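Local coordinates for SNF1-like protein kinase ssp2 (PDB 2QRD) that is the catalytic subunit of a fission yeast AMPK/SNF1-type kinase, which probably phosphorylates protein serines and threonines in response to cellular energy status, at residues 75-80 with 98-103; 40-45 with 56-61. All blocks are in the same frame, centred on the assembly; numbering follows the deposited sequence.

Both contacts are antiparallel strand pairings in a single sheet of the C-terminal, KA1-like region, whose strands run in the order 17-20, 89-101, 74-84, 57-63, 40-41. Contact 2 comes first along the chain and is complete before contact 1 begins. It joins the last two strands of that order, 57-63 and 40-41, while contact 1 pairs 74-84 with 89-101. Their centres lie about 14 Å apart, yet they touch because 57-63 and 74-84 are neighbours: S60 OG hydrogen-bonds I78 O, and R61 packs on Y77. The SPCC1919.03c subunit reaches both contacts, more extensively at contact 2, which suggests that this sheet also helps assemble the heterotrimer.

Contact 1. Residues 75-80 with 98-103; sequences YAYIEL and GYKDIY
A76 and Y99 face each other as a non-hydrogen-bonded pair, and here the strands come close. A76 CB meets the rim of the Y99 ring in its plane, 3.8 Å from CD1, and the small methyl lets the ring lie beside the strand. The Y99 hydroxyl is gripped beyond the pair by S119 O and F123 N, and A76 is buried against L126 of helix 123-136. Backbone bonds join the strands: Y75 and K100 bond both ways, and the nearly straight bond from Y77 N to G98 O spans 2.9 Å. Between them, Y99 CA makes a CA-H...O contact of 3.1 Å with Y75 O. The pairing belongs to the beta hairpin of strands 74-84 and 89-101, in the sheet of the adenylate sensor region. G98 suits its place because, at its backbone angles (phi 104°, psi -179°), a CB would be jammed against the preceding carbonyl O. On the face of Y75 and K100 the packing is equally tight at the base of the Y77 ring, whose edge lies in plane with G98 O, CD2 3.6 Å away, and whose CE2 is 3.7 Å from K100 CB. Y75 makes a cation-pi contact with R61, and Y77 also packs on Y7 of the SPCC1919.03c subunit. The looser, solvent side is the outer half of K100, which slants across Y77: a bend at chi3 (73°) sets CE 3.9 Å from Y77 OH, and the charged end leads away. K100 also packs on an acidic side chain of another subunit.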
ATOM      1  N   TYR A  75     -12.183  20.528  12.258  1.00 51.50           N
ATOM      2  CA  TYR A  75     -13.209  20.505  11.252  1.00 51.79           C
ATOM      3  C   TYR A  75     -12.586  20.231   9.908  1.00 51.73           C
ATOM      4  O   TYR A  75     -11.442  20.589   9.667  1.00 51.97           O
ATOM      5  CB  TYR A  75     -13.901  21.875  11.189  1.00 52.08           C
ATOM      6  CG  TYR A  75     -14.792  22.240  12.363  1.00 52.74           C
ATOM      7  CD1 TYR A  75     -14.364  23.155  13.324  1.00 55.20           C
ATOM      8  CD2 TYR A  75     -16.073  21.701  12.500  1.00 53.04           C
ATOM      9  CE1 TYR A  75     -15.169  23.516  14.401  1.00 53.94           C
ATOM     10  CE2 TYR A  75     -16.895  22.063  13.573  1.00 53.08           C
ATOM     11  CZ  TYR A  75     -16.433  22.965  14.515  1.00 54.01           C
ATOM     12  OH  TYR A  75     -17.228  23.343  15.574  1.00 54.59           O
ATOM     13  N   ALA A  76     -13.369  19.612   9.032  1.00 51.72           N
ATOM     14  CA  ALA A  76     -12.974  19.286   7.688  1.00 50.69           C
ATOM     15  C   ALA A  76     -13.943  20.012   6.761  1.00 50.71           C
ATOM     16  O   ALA A  76     -15.143  19.961   6.961  1.00 51.33           O
ATOM     17  CB  ALA A  76     -13.057  17.811   7.494  1.00 49.77           C
ATOM     18  N   TYR A  77     -13.408  20.703   5.759  1.00 50.77           N
ATOM     19  CA  TYR A  77     -14.218  21.442   4.789  1.00 50.14           C
ATOM     20  C   TYR A  77     -14.248  20.762   3.403  1.00 50.90           C
ATOM     21  O   TYR A  77     -13.213  20.525   2.764  1.00 50.70           O
ATOM     22  CB  TYR A  77     -13.719  22.866   4.715  1.00 48.68           C
ATOM     23  CG  TYR A  77     -13.732  23.546   6.065  1.00 49.09           C
ATOM     24  CD1 TYR A  77     -14.803  24.339   6.435  1.00 47.50           C
ATOM     25  CD2 TYR A  77     -12.655  23.403   6.982  1.00 49.51           C
ATOM     26  CE1 TYR A  77     -14.833  24.974   7.676  1.00 49.23           C
ATOM     27  CE2 TYR A  77     -12.679  24.036   8.235  1.00 46.32           C
ATOM     28  CZ  TYR A  77     -13.788  24.817   8.570  1.00 48.22           C
ATOM     29  OH  TYR A  77     -13.879  25.491   9.772  1.00 47.38           O
ATOM     30  N   ILE A  78     -15.454  20.430   2.968  1.00 51.23           N
ATOM     31  CA  ILE A  78     -15.664  19.662   1.751  1.00 51.68           C
ATOM     32  C   ILE A  78     -16.661  20.459   0.874  1.00 52.13           C
ATOM     33  O   ILE A  78     -17.758  20.827   1.315  1.00 53.15           O
ATOM     34  CB  ILE A  78     -16.172  18.209   2.095  1.00 51.33           C
ATOM     35  CG1 ILE A  78     -15.132  17.438   2.925  1.00 51.78           C
ATOM     36  CG2 ILE A  78     -16.564  17.407   0.830  1.00 52.51           C
ATOM     37  CD1 ILE A  78     -15.594  16.093   3.510  1.00 50.87           C
ATOM     38  N   GLU A  79     -16.270  20.760  -0.349  1.00 52.11           N
ATOM     39  CA  GLU A  79     -17.179  21.418  -1.286  1.00 52.11           C
ATOM     40  C   GLU A  79     -17.703  20.431  -2.330  1.00 51.56           C
ATOM     41  O   GLU A  79     -16.943  19.671  -2.930  1.00 50.99           O
ATOM     42  CB  GLU A  79     -16.465  22.571  -1.955  1.00 51.84           C
ATOM     43  CG  GLU A  79     -17.294  23.308  -2.970  1.00 55.75           C
ATOM     44  CD  GLU A  79     -16.473  24.318  -3.762  1.00 61.55           C
ATOM     45  OE1 GLU A  79     -15.471  24.846  -3.206  1.00 60.93           O
ATOM     46  OE2 GLU A  79     -16.832  24.577  -4.942  1.00 64.12           O
ATOM     47  N   LEU A  80     -19.015  20.437  -2.531  1.00 51.73           N
ATOM     48  CA  LEU A  80     -19.657  19.540  -3.490  1.00 51.54           C
ATOM     49  C   LEU A  80     -20.074  20.334  -4.692  1.00 51.03           C
ATOM     50  O   LEU A  80     -20.483  21.465  -4.561  1.00 51.34           O
ATOM     51  CB  LEU A  80     -20.887  18.872  -2.902  1.00 51.06           C
ATOM     52  CG  LEU A  80     -20.874  18.100  -1.572  1.00 52.61           C
ATOM     53  CD1 LEU A  80     -19.973  16.904  -1.618  1.00 52.88           C
ATOM     54  CD2 LEU A  80     -20.581  18.966  -0.369  1.00 50.17           C
ATOM     55  N   GLY A  98      -9.590  21.385   3.104  1.00 52.58           N
ATOM     56  CA  GLY A  98      -8.722  21.413   4.284  1.00 51.80           C
ATOM     57  C   GLY A  98      -9.330  21.107   5.654  1.00 51.19           C
ATOM     58  O   GLY A  98     -10.531  20.812   5.784  1.00 50.64           O
ATOM     59  N   TYR A  99      -8.467  21.186   6.670  1.00 50.54           N
ATOM     60  CA  TYR A  99      -8.811  20.923   8.060  1.00 49.61           C
ATOM     61  C   TYR A  99      -8.355  22.081   8.897  1.00 49.98           C
ATOM     62  O   TYR A  99      -7.281  22.654   8.664  1.00 49.65           O
ATOM     63  CB  TYR A  99      -8.134  19.652   8.573  1.00 49.39           C
ATOM     64  CG  TYR A  99      -8.095  18.522   7.555  1.00 49.32           C
ATOM     65  CD1 TYR A  99      -9.256  17.826   7.202  1.00 48.29           C
ATOM     66  CD2 TYR A  99      -6.888  18.153   6.954  1.00 46.97           C
ATOM     67  CE1 TYR A  99      -9.202  16.808   6.238  1.00 49.58           C
ATOM     68  CE2 TYR A  99      -6.824  17.152   6.020  1.00 49.04           C
ATOM     69  CZ  TYR A  99      -7.975  16.486   5.662  1.00 48.95           C
ATOM     70  OH  TYR A  99      -7.874  15.498   4.742  1.00 50.24           O
ATOM     71  N   LYS A 100      -9.167  22.416   9.903  1.00 50.12           N
ATOM     72  CA  LYS A 100      -8.906  23.577  10.750  1.00 49.91           C
ATOM     73  C   LYS A 100      -9.397  23.286  12.156  1.00 48.99           C
ATOM     74  O   LYS A 100     -10.539  22.902  12.347  1.00 48.78           O
ATOM     75  CB  LYS A 100      -9.609  24.814  10.173  1.00 49.43           C
ATOM     76  CG  LYS A 100      -8.945  26.125  10.491  1.00 50.37           C
ATOM     77  CD  LYS A 100      -9.888  27.352  10.291  1.00 52.11           C
ATOM     78  CE  LYS A 100     -11.001  27.501  11.391  1.00 54.39           C
ATOM     79  NZ  LYS A 100     -11.047  28.899  11.966  1.00 55.44           N
ATOM     80  N   ASP A 101      -8.507  23.421  13.125  1.00 48.97           N
ATOM     81  CA  ASP A 101      -8.883  23.444  14.528  1.00 49.66           C
ATOM     82  C   ASP A 101      -9.245  24.877  14.932  1.00 49.86           C
ATOM     83  O   ASP A 101      -8.694  25.823  14.392  1.00 50.10           O
ATOM     84  CB  ASP A 101      -7.733  22.930  15.404  1.00 49.55           C
ATOM     85  CG  ASP A 101      -8.103  22.863  16.880  1.00 49.16           C
ATOM     86  OD1 ASP A 101      -8.834  21.941  17.282  1.00 49.00           O
ATOM     87  OD2 ASP A 101      -7.679  23.744  17.650  1.00 49.60           O
ATOM     88  N   ILE A 102     -10.181  25.015  15.875  1.00 50.97           N
ATOM     89  CA  ILE A 102     -10.586  26.294  16.487  1.00 51.70           C
ATOM     90  C   ILE A 102      -9.374  27.126  16.949  1.00 52.41           C
ATOM     91  O   ILE A 102      -9.402  28.366  16.917  1.00 52.35           O
ATOM     92  CB  ILE A 102     -11.589  26.026  17.671  1.00 51.99           C
ATOM     93  CG1 ILE A 102     -12.391  27.270  18.038  1.00 53.25           C
ATOM     94  CG2 ILE A 102     -10.894  25.480  18.935  1.00 51.99           C
ATOM     95  CD1 ILE A 102     -13.189  27.127  19.336  1.00 51.78           C
ATOM     96  N   TYR A 103      -8.314  26.419  17.360  1.00 53.41           N
ATOM     97  CA  TYR A 103      -7.039  26.993  17.836  1.00 53.99           C
ATOM     98  C   TYR A 103      -5.951  26.968  16.747  1.00 54.93           C
ATOM     99  O   TYR A 103      -5.793  25.972  16.047  1.00 55.15           O
ATOM    100  CB  TYR A 103      -6.528  26.200  19.042  1.00 53.19           C
ATOM    101  CG  TYR A 103      -7.317  26.333  20.331  1.00 52.30           C
ATOM    102  CD1 TYR A 103      -7.042  25.489  21.413  1.00 51.08           C
ATOM    103  CD2 TYR A 103      -8.318  27.296  20.484  1.00 52.29           C
ATOM    104  CE1 TYR A 103      -7.738  25.594  22.620  1.00 51.21           C
ATOM    105  CE2 TYR A 103      -9.024  27.421  21.704  1.00 53.38           C
ATOM    106  CZ  TYR A 103      -8.725  26.557  22.761  1.00 52.19           C
ATOM    107  OH  TYR A 103      -9.409  26.647  23.944  1.00 51.55           O
TER

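Contact 2. Residues 40-45 with 56-61; sequences QFTVPK and YTIKSR
Q40 and R61 form an antiparallel hydrogen-bonded pair, with Q40 N giving a nearly straight 2.8 Å bond to R61 O, and the next pair, F41 with S60, brings their CA atoms to 4.1 Å. The Q40 and R61 side chains run side by side in the same direction, their amide and guanidinium planes 87° apart. Water joins them: it donates to Q40 OE1 and accepts from R61 NE, in the guanidinium plane. Strand 40-41 is a short end strand of this chain's KA1-like sheet, and F41 makes backbone hydrogen bonds to the SPCC1919.03c subunit. F41 CB packs 3.8 Å from I58 CG2, two apolar residues suited to burial, while the F41 ring meets Y31 of helix 23-37 edge-to-face. Past the strand's end, T42 N prolongs the pairing with a 2.9 Å bond to K59 O. T42 OG1, between its backbone N and carbonyl carbon (chi1 60°), accepts in return from K59 N at 3.1 Å, the hydroxyl replacing a backbone acceptor. A second water bridges T42 OG1 to T57 O. An alanine at T42 would probably leave K59 N without this acceptor and the water with one partner fewer. T42 CG2 lies 4.0 Å from K59 CB, the two side chains pointing the same way.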
ATOM      1  N   GLN A  40     -22.592  20.002   8.227  1.00 50.96           N
ATOM      2  CA  GLN A  40     -23.301  21.277   8.103  1.00 51.38           C
ATOM      3  C   GLN A  40     -22.917  21.851   6.767  1.00 50.23           C
ATOM      4  O   GLN A  40     -21.875  21.530   6.242  1.00 49.02           O
ATOM      5  CB  GLN A  40     -22.936  22.244   9.220  1.00 50.88           C
ATOM      6  CG  GLN A  40     -23.963  22.246  10.279  1.00 55.30           C
ATOM      7  CD  GLN A  40     -23.404  22.304  11.687  1.00 57.99           C
ATOM      8  OE1 GLN A  40     -22.875  21.306  12.201  1.00 64.03           O
ATOM      9  NE2 GLN A  40     -23.544  23.441  12.324  1.00 50.70           N
ATOM     10  N   PHE A  41     -23.780  22.702   6.233  1.00 49.77           N
ATOM     11  CA  PHE A  41     -23.721  23.054   4.829  1.00 49.04           C
ATOM     12  C   PHE A  41     -24.298  24.442   4.551  1.00 49.46           C
ATOM     13  O   PHE A  41     -25.141  24.971   5.314  1.00 49.54           O
ATOM     14  CB  PHE A  41     -24.425  21.965   3.991  1.00 48.35           C
ATOM     15  CG  PHE A  41     -25.711  21.433   4.619  1.00 48.30           C
ATOM     16  CD1 PHE A  41     -26.895  22.162   4.543  1.00 45.48           C
ATOM     17  CD2 PHE A  41     -25.731  20.202   5.297  1.00 46.80           C
ATOM     18  CE1 PHE A  41     -28.061  21.679   5.105  1.00 44.15           C
ATOM     19  CE2 PHE A  41     -26.909  19.722   5.865  1.00 44.24           C
ATOM     20  CZ  PHE A  41     -28.065  20.465   5.767  1.00 45.34           C
ATOM     21  N   THR A  42     -23.799  25.069   3.487  1.00 49.56           N
ATOM     22  CA  THR A  42     -24.428  26.267   2.976  1.00 49.09           C
ATOM     23  C   THR A  42     -25.681  25.828   2.228  1.00 49.68           C
ATOM     24  O   THR A  42     -25.887  24.634   1.970  1.00 49.85           O
ATOM     25  CB  THR A  42     -23.529  27.040   2.005  1.00 48.88           C
ATOM     26  OG1 THR A  42     -23.217  26.196   0.891  1.00 48.76           O
ATOM     27  CG2 THR A  42     -22.263  27.548   2.695  1.00 47.60           C
ATOM     28  N   VAL A  43     -26.453  26.821   1.812  1.00 49.91           N
ATOM     29  CA  VAL A  43     -27.827  26.670   1.384  1.00 50.71           C
ATOM     30  C   VAL A  43     -28.045  27.605   0.173  1.00 51.55           C
ATOM     31  O   VAL A  43     -27.331  28.603   0.039  1.00 52.10           O
ATOM     32  CB  VAL A  43     -28.749  26.966   2.632  1.00 50.50           C
ATOM     33  CG1 VAL A  43     -29.812  28.041   2.392  1.00 50.67           C
ATOM     34  CG2 VAL A  43     -29.271  25.666   3.229  1.00 49.39           C
ATOM     35  N   PRO A  44     -28.994  27.277  -0.730  1.00 52.27           N
ATOM     36  CA  PRO A  44     -29.261  28.179  -1.852  1.00 53.17           C
ATOM     37  C   PRO A  44     -29.947  29.463  -1.407  1.00 54.14           C
ATOM     38  O   PRO A  44     -30.974  29.423  -0.699  1.00 53.96           O
ATOM     39  CB  PRO A  44     -30.219  27.375  -2.738  1.00 53.11           C
ATOM     40  CG  PRO A  44     -30.145  25.967  -2.238  1.00 52.47           C
ATOM     41  CD  PRO A  44     -29.853  26.083  -0.791  1.00 52.40           C
ATOM     42  N   LYS A  45     -29.365  30.590  -1.806  1.00 55.67           N
ATOM     43  CA  LYS A  45     -30.022  31.880  -1.656  1.00 56.87           C
ATOM     44  C   LYS A  45     -30.555  32.309  -3.036  1.00 57.88           C
ATOM     45  O   LYS A  45     -29.844  32.190  -4.038  1.00 57.93           O
ATOM     46  CB  LYS A  45     -29.072  32.921  -1.018  1.00 56.79           C
ATOM     47  CG  LYS A  45     -29.651  34.364  -0.831  1.00 56.72           C
ATOM     48  CD  LYS A  45     -30.843  34.475   0.168  1.00 56.33           C
ATOM     49  CE  LYS A  45     -31.141  35.943   0.515  1.00 58.45           C
ATOM     50  NZ  LYS A  45     -32.531  36.242   1.029  1.00 57.75           N
ATOM     51  N   TYR A  56     -26.086  24.527  -6.919  1.00 48.13           N
ATOM     52  CA  TYR A  56     -25.418  23.213  -7.086  1.00 48.09           C
ATOM     53  C   TYR A  56     -23.979  23.153  -6.548  1.00 47.96           C
ATOM     54  O   TYR A  56     -23.338  22.133  -6.628  1.00 47.29           O
ATOM     55  CB  TYR A  56     -25.480  22.743  -8.543  1.00 47.71           C
ATOM     56  CG  TYR A  56     -26.891  22.511  -9.020  1.00 47.21           C
ATOM     57  CD1 TYR A  56     -27.497  23.391  -9.894  1.00 46.37           C
ATOM     58  CD2 TYR A  56     -27.636  21.423  -8.563  1.00 47.75           C
ATOM     59  CE1 TYR A  56     -28.804  23.202 -10.307  1.00 48.26           C
ATOM     60  CE2 TYR A  56     -28.965  21.214  -8.983  1.00 47.25           C
ATOM     61  CZ  TYR A  56     -29.533  22.098  -9.864  1.00 48.24           C
ATOM     62  OH  TYR A  56     -30.840  21.911 -10.302  1.00 49.54           O
ATOM     63  N   THR A  57     -23.497  24.272  -6.011  1.00 49.06           N
ATOM     64  CA  THR A  57     -22.248  24.361  -5.248  1.00 49.43           C
ATOM     65  C   THR A  57     -22.620  24.422  -3.754  1.00 49.88           C
ATOM     66  O   THR A  57     -23.266  25.392  -3.291  1.00 49.53           O
ATOM     67  CB  THR A  57     -21.468  25.637  -5.643  1.00 49.41           C
ATOM     68  OG1 THR A  57     -21.304  25.668  -7.061  1.00 48.94           O
ATOM     69  CG2 THR A  57     -20.096  25.701  -4.979  1.00 48.95           C
ATOM     70  N   ILE A  58     -22.252  23.365  -3.028  1.00 49.71           N
ATOM     71  CA  ILE A  58     -22.514  23.255  -1.588  1.00 49.08           C
ATOM     72  C   ILE A  58     -21.158  23.256  -0.855  1.00 49.48           C
ATOM     73  O   ILE A  58     -20.271  22.453  -1.193  1.00 48.40           O
ATOM     74  CB  ILE A  58     -23.281  21.931  -1.226  1.00 48.51           C
ATOM     75  CG1 ILE A  58     -24.612  21.840  -1.990  1.00 49.53           C
ATOM     76  CG2 ILE A  58     -23.451  21.768   0.302  1.00 44.32           C
ATOM     77  CD1 ILE A  58     -25.202  20.395  -2.113  1.00 49.39           C
ATOM     78  N   LYS A  59     -21.010  24.139   0.143  1.00 49.34           N
ATOM     79  CA  LYS A  59     -19.867  24.041   1.048  1.00 50.24           C
ATOM     80  C   LYS A  59     -20.289  23.359   2.347  1.00 50.31           C
ATOM     81  O   LYS A  59     -21.280  23.727   2.959  1.00 50.63           O
ATOM     82  CB  LYS A  59     -19.189  25.399   1.283  1.00 50.34           C
ATOM     83  CG  LYS A  59     -18.564  25.980   0.014  1.00 51.73           C
ATOM     84  CD  LYS A  59     -17.385  26.843   0.295  1.00 56.01           C
ATOM     85  CE  LYS A  59     -17.036  27.699  -0.944  1.00 61.22           C
ATOM     86  NZ  LYS A  59     -15.576  28.104  -1.013  1.00 62.78           N
ATOM     87  N   SER A  60     -19.547  22.354   2.760  1.00 50.57           N
ATOM     88  CA  SER A  60     -19.956  21.602   3.936  1.00 51.31           C
ATOM     89  C   SER A  60     -18.845  21.610   4.984  1.00 51.54           C
ATOM     90  O   SER A  60     -17.647  21.653   4.655  1.00 52.63           O
ATOM     91  CB  SER A  60     -20.360  20.163   3.568  1.00 51.29           C
ATOM     92  OG  SER A  60     -19.247  19.451   3.058  1.00 50.89           O
ATOM     93  N   ARG A  61     -19.251  21.614   6.241  1.00 50.92           N
ATOM     94  CA  ARG A  61     -18.325  21.474   7.349  1.00 50.89           C
ATOM     95  C   ARG A  61     -18.668  20.207   8.135  1.00 51.08           C
ATOM     96  O   ARG A  61     -19.841  19.944   8.429  1.00 51.13           O
ATOM     97  CB  ARG A  61     -18.370  22.710   8.243  1.00 49.70           C
ATOM     98  CG  ARG A  61     -17.191  22.815   9.155  1.00 48.03           C
ATOM     99  CD  ARG A  61     -17.314  24.028  10.029  1.00 46.18           C
ATOM    100  NE  ARG A  61     -18.585  24.017  10.737  1.00 42.96           N
ATOM    101  CZ  ARG A  61     -19.134  25.080  11.298  1.00 42.66           C
ATOM    102  NH1 ARG A  61     -18.494  26.241  11.233  1.00 42.34           N
ATOM    103  NH2 ARG A  61     -20.316  24.980  11.916  1.00 37.63           N
TER
HETATM  104  O   HOH W   1     -19.905  21.257  11.562  1.00 55.43           O
HETATM  105  O   HOH W   2     -24.977  26.619  -1.352  1.00 50.25           O